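Local coordinates for lysozyme (Asticcacaulis excentricus, PDB 6H9D), which is a muramidase domain of the phage lysozyme family, probably co-opted from a phage lysin and linked to cell morphogenesis, at residues H4-A9 with Q80-V85. Sequence-based numbering, arbitrary orientation.
Sequences HKISRA and QFDALV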
ATOM      1  N   HIS A   4      -3.690  -8.997  12.747  1.00 48.09           N
ATOM      2  CA  HIS A   4      -3.993  -7.583  12.726  1.00 43.35           C
ATOM      3  C   HIS A   4      -4.987  -7.252  11.603  1.00 43.11           C
ATOM      4  O   HIS A   4      -5.038  -7.934  10.564  1.00 40.81           O
ATOM      5  CB  HIS A   4      -2.709  -6.760  12.546  1.00 50.39           C
ATOM      6  CG  HIS A   4      -1.629  -7.062  13.527  1.00 47.60           C
ATOM      7  ND1 HIS A   4      -1.605  -6.485  14.791  1.00 50.85           N
ATOM      8  CD2 HIS A   4      -0.523  -7.841  13.423  1.00 47.29           C
ATOM      9  CE1 HIS A   4      -0.534  -6.915  15.432  1.00 55.87           C
ATOM     10  NE2 HIS A   4       0.154  -7.750  14.610  1.00 51.27           N
ATOM     11  N   LYS A   5      -5.704  -6.147  11.803  1.00 43.98           N
ATOM     12  CA  LYS A   5      -6.602  -5.544  10.819  1.00 54.03           C
ATOM     13  C   LYS A   5      -6.150  -4.103  10.548  1.00 41.14           C
ATOM     14  O   LYS A   5      -5.686  -3.405  11.473  1.00 46.29           O
ATOM     15  CB  LYS A   5      -8.044  -5.561  11.339  1.00 49.01           C
ATOM     16  CG  LYS A   5      -8.615  -6.947  11.622  1.00 66.83           C
ATOM     17  CD  LYS A   5      -9.794  -6.947  12.578  1.00 72.71           C
ATOM     18  CE  LYS A   5      -9.860  -8.199  13.438  1.00 84.92           C
ATOM     19  NZ  LYS A   5     -10.703  -8.008  14.645  1.00 79.37           N
ATOM     20  N   ILE A   6      -6.313  -3.649   9.296  1.00 38.35           N
ATOM     21  CA  ILE A   6      -5.940  -2.279   8.963  1.00 39.12           C
ATOM     22  C   ILE A   6      -6.970  -1.357   9.619  1.00 43.77           C
ATOM     23  O   ILE A   6      -8.170  -1.599   9.508  1.00 41.03           O
ATOM     24  CB  ILE A   6      -5.809  -2.034   7.441  1.00 42.15           C
ATOM     25  CG1 ILE A   6      -5.284  -0.624   7.160  1.00 41.43           C
ATOM     26  CG2 ILE A   6      -7.105  -2.291   6.679  1.00 41.96           C
ATOM     27  CD1 ILE A   6      -4.692  -0.470   5.805  1.00 45.52           C
ATOM     28  N   SER A   7      -6.491  -0.332  10.326  1.00 35.69           N
ATOM     29  CA  SER A   7      -7.366   0.614  11.009  1.00 39.05           C
ATOM     30  C   SER A   7      -7.981   1.576   9.993  1.00 37.73           C
ATOM     31  O   SER A   7      -7.560   1.648   8.836  1.00 33.02           O
ATOM     32  CB  SER A   7      -6.619   1.371  12.078  1.00 40.02           C
ATOM     33  OG  SER A   7      -5.798   2.363  11.493  1.00 35.91           O
ATOM     34  N   ARG A   8      -8.963   2.351  10.456  1.00 36.62           N
ATOM     35  CA  ARG A   8      -9.555   3.382   9.646  1.00 43.34           C
ATOM     36  C   ARG A   8      -8.491   4.411   9.240  1.00 38.69           C
ATOM     37  O   ARG A   8      -8.462   4.868   8.102  1.00 35.65           O
ATOM     38  CB  ARG A   8     -10.717   4.037  10.400  1.00 59.76           C
ATOM     39  CG  ARG A   8     -11.465   5.091   9.599  1.00 62.17           C
ATOM     40  CD  ARG A   8     -12.732   5.519  10.319  1.00 66.67           C
ATOM     41  NE  ARG A   8     -13.160   6.867   9.949  1.00 74.58           N
ATOM     42  CZ  ARG A   8     -14.265   7.451  10.399  1.00 81.58           C
ATOM     43  NH1 ARG A   8     -15.140   6.746  11.103  1.00 80.73           N
ATOM     44  NH2 ARG A   8     -14.491   8.732  10.153  1.00 68.37           N
ATOM     45  N   ALA A   9      -7.616   4.790  10.173  1.00 39.07           N
ATOM     46  CA  ALA A   9      -6.540   5.760   9.878  1.00 37.62           C
ATOM     47  C   ALA A   9      -5.634   5.228   8.753  1.00 28.23           C
ATOM     48  O   ALA A   9      -5.188   5.994   7.891  1.00 31.05           O
ATOM     49  CB  ALA A   9      -5.741   6.044  11.132  1.00 44.09           C
ATOM     50  N   GLN A  80       2.410   0.351  13.099  1.00 28.67           N
ATOM     51  CA  GLN A  80       3.423  -0.333  12.312  1.00 28.70           C
ATOM     52  C   GLN A  80       2.730  -1.170  11.232  1.00 26.20           C
ATOM     53  O   GLN A  80       3.124  -1.161  10.065  1.00 27.10           O
ATOM     54  CB  GLN A  80       4.301  -1.216  13.188  1.00 29.85           C
ATOM     55  CG  GLN A  80       5.324  -0.450  14.017  1.00 33.08           C
ATOM     56  CD  GLN A  80       5.960  -1.342  15.061  1.00 34.22           C
ATOM     57  OE1 GLN A  80       5.423  -2.376  15.438  1.00 30.34           O
ATOM     58  NE2 GLN A  80       7.133  -0.951  15.519  1.00 43.25           N
ATOM     59  N   PHE A  81       1.662  -1.842  11.639  1.00 27.43           N
ATOM     60  CA  PHE A  81       0.896  -2.704  10.745  1.00 30.62           C
ATOM     61  C   PHE A  81       0.282  -1.870   9.617  1.00 29.41           C
ATOM     62  O   PHE A  81       0.422  -2.221   8.475  1.00 30.01           O
ATOM     63  CB  PHE A  81      -0.190  -3.451  11.516  1.00 32.74           C
ATOM     64  CG  PHE A  81      -0.932  -4.424  10.639  1.00 26.83           C
ATOM     65  CD1 PHE A  81      -0.298  -5.574  10.197  1.00 31.91           C
ATOM     66  CD2 PHE A  81      -2.182  -4.107  10.130  1.00 31.89           C
ATOM     67  CE1 PHE A  81      -0.950  -6.459   9.349  1.00 36.29           C
ATOM     68  CE2 PHE A  81      -2.834  -4.993   9.286  1.00 28.79           C
ATOM     69  CZ  PHE A  81      -2.203  -6.152   8.880  1.00 33.10           C
ATOM     70  N   ASP A  82      -0.382  -0.765   9.980  1.00 29.16           N
ATOM     71  CA  ASP A  82      -1.045   0.126   9.037  1.00 30.04           C
ATOM     72  C   ASP A  82      -0.028   0.628   7.990  1.00 29.91           C
ATOM     73  O   ASP A  82      -0.297   0.615   6.807  1.00 27.02           O
ATOM     74  CB  ASP A  82      -1.661   1.323   9.762  1.00 34.20           C
ATOM     75  CG  ASP A  82      -2.977   1.057  10.472  1.00 42.21           C
ATOM     76  OD1 ASP A  82      -3.582  -0.031  10.262  1.00 39.04           O
ATOM     77  OD2 ASP A  82      -3.399   1.953  11.207  1.00 35.50           O
ATOM     78  N   ALA A  83       1.126   1.112   8.457  1.00 25.70           N
ATOM     79  CA  ALA A  83       2.193   1.617   7.549  1.00 29.50           C
ATOM     80  C   ALA A  83       2.725   0.493   6.648  1.00 27.27           C
ATOM     81  O   ALA A  83       3.000   0.739   5.469  1.00 27.26           O
ATOM     82  CB  ALA A  83       3.320   2.243   8.332  1.00 26.37           C
ATOM     83  N   LEU A  84       2.925  -0.707   7.211  1.00 27.24           N
ATOM     84  CA  LEU A  84       3.422  -1.838   6.399  1.00 29.61           C
ATOM     85  C   LEU A  84       2.386  -2.253   5.338  1.00 27.96           C
ATOM     86  O   LEU A  84       2.770  -2.604   4.241  1.00 27.29           O
ATOM     87  CB  LEU A  84       3.807  -3.018   7.291  1.00 30.90           C
ATOM     88  CG  LEU A  84       5.100  -2.831   8.086  1.00 31.29           C
ATOM     89  CD1 LEU A  84       5.358  -4.034   8.967  1.00 29.69           C
ATOM     90  CD2 LEU A  84       6.301  -2.573   7.189  1.00 32.26           C
ATOM     91  N   VAL A  85       1.094  -2.201   5.666  1.00 24.72           N
ATOM     92  CA  VAL A  85       0.052  -2.520   4.688  1.00 28.14           C
ATOM     93  C   VAL A  85       0.077  -1.508   3.536  1.00 29.84           C
ATOM     94  O   VAL A  85      -0.007  -1.882   2.373  1.00 31.42           O
ATOM     95  CB  VAL A  85      -1.334  -2.574   5.348  1.00 34.34           C
ATOM     96  CG1 VAL A  85      -2.432  -2.632   4.301  1.00 35.05           C
ATOM     97  CG2 VAL A  85      -1.456  -3.759   6.288  1.00 34.06           C
TER
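The carboxylate of D82 grips S7 with both oxygens. OD1 accepts the backbone N of S7 at 2.9 Å, on its syn side. The N-H...O angle of 172° makes this bond nearly straight, although the donor sits 24° out of the carboxylate plane. D82 OD2 takes the S7 hydroxyl, OG, in a very short bond of 2.5 Å. S7 OG lies between its own backbone N and carbonyl carbon, from where it also accepts the N-H of G10. S7 is therefore the N-cap of helix 8-16, and D82, on helix 78-91, fixes that cap from a second helix. This ties the start of the first helix to the helical core of a phage-type lysozyme fold. Q78 NE2 hydrogen-bonds both D82 OD1 and K5 O.

A CH-pi contact anchors the preceding loop: H4 CB stands 3.4 Å from the F81 ring centroid, only 5° off the normal. The H4 and F81 rings lie obliquely to each other, neither a stack nor edge-to-face. V85 CG2 covers the opposite face of F81, offset toward the rim, while I6 N approaches the ring edge.

The apolar pair is I6 CD1 with V85 CG1 at 3.5 Å, tighter than usual for carbons. Separately, I6 CG1 makes a van der Waals approach of 3.6 Å to D82 OD1. V65 and I64 of helix 50-71 touch I6 and V85 respectively, and I14 of helix 8-16 touches both.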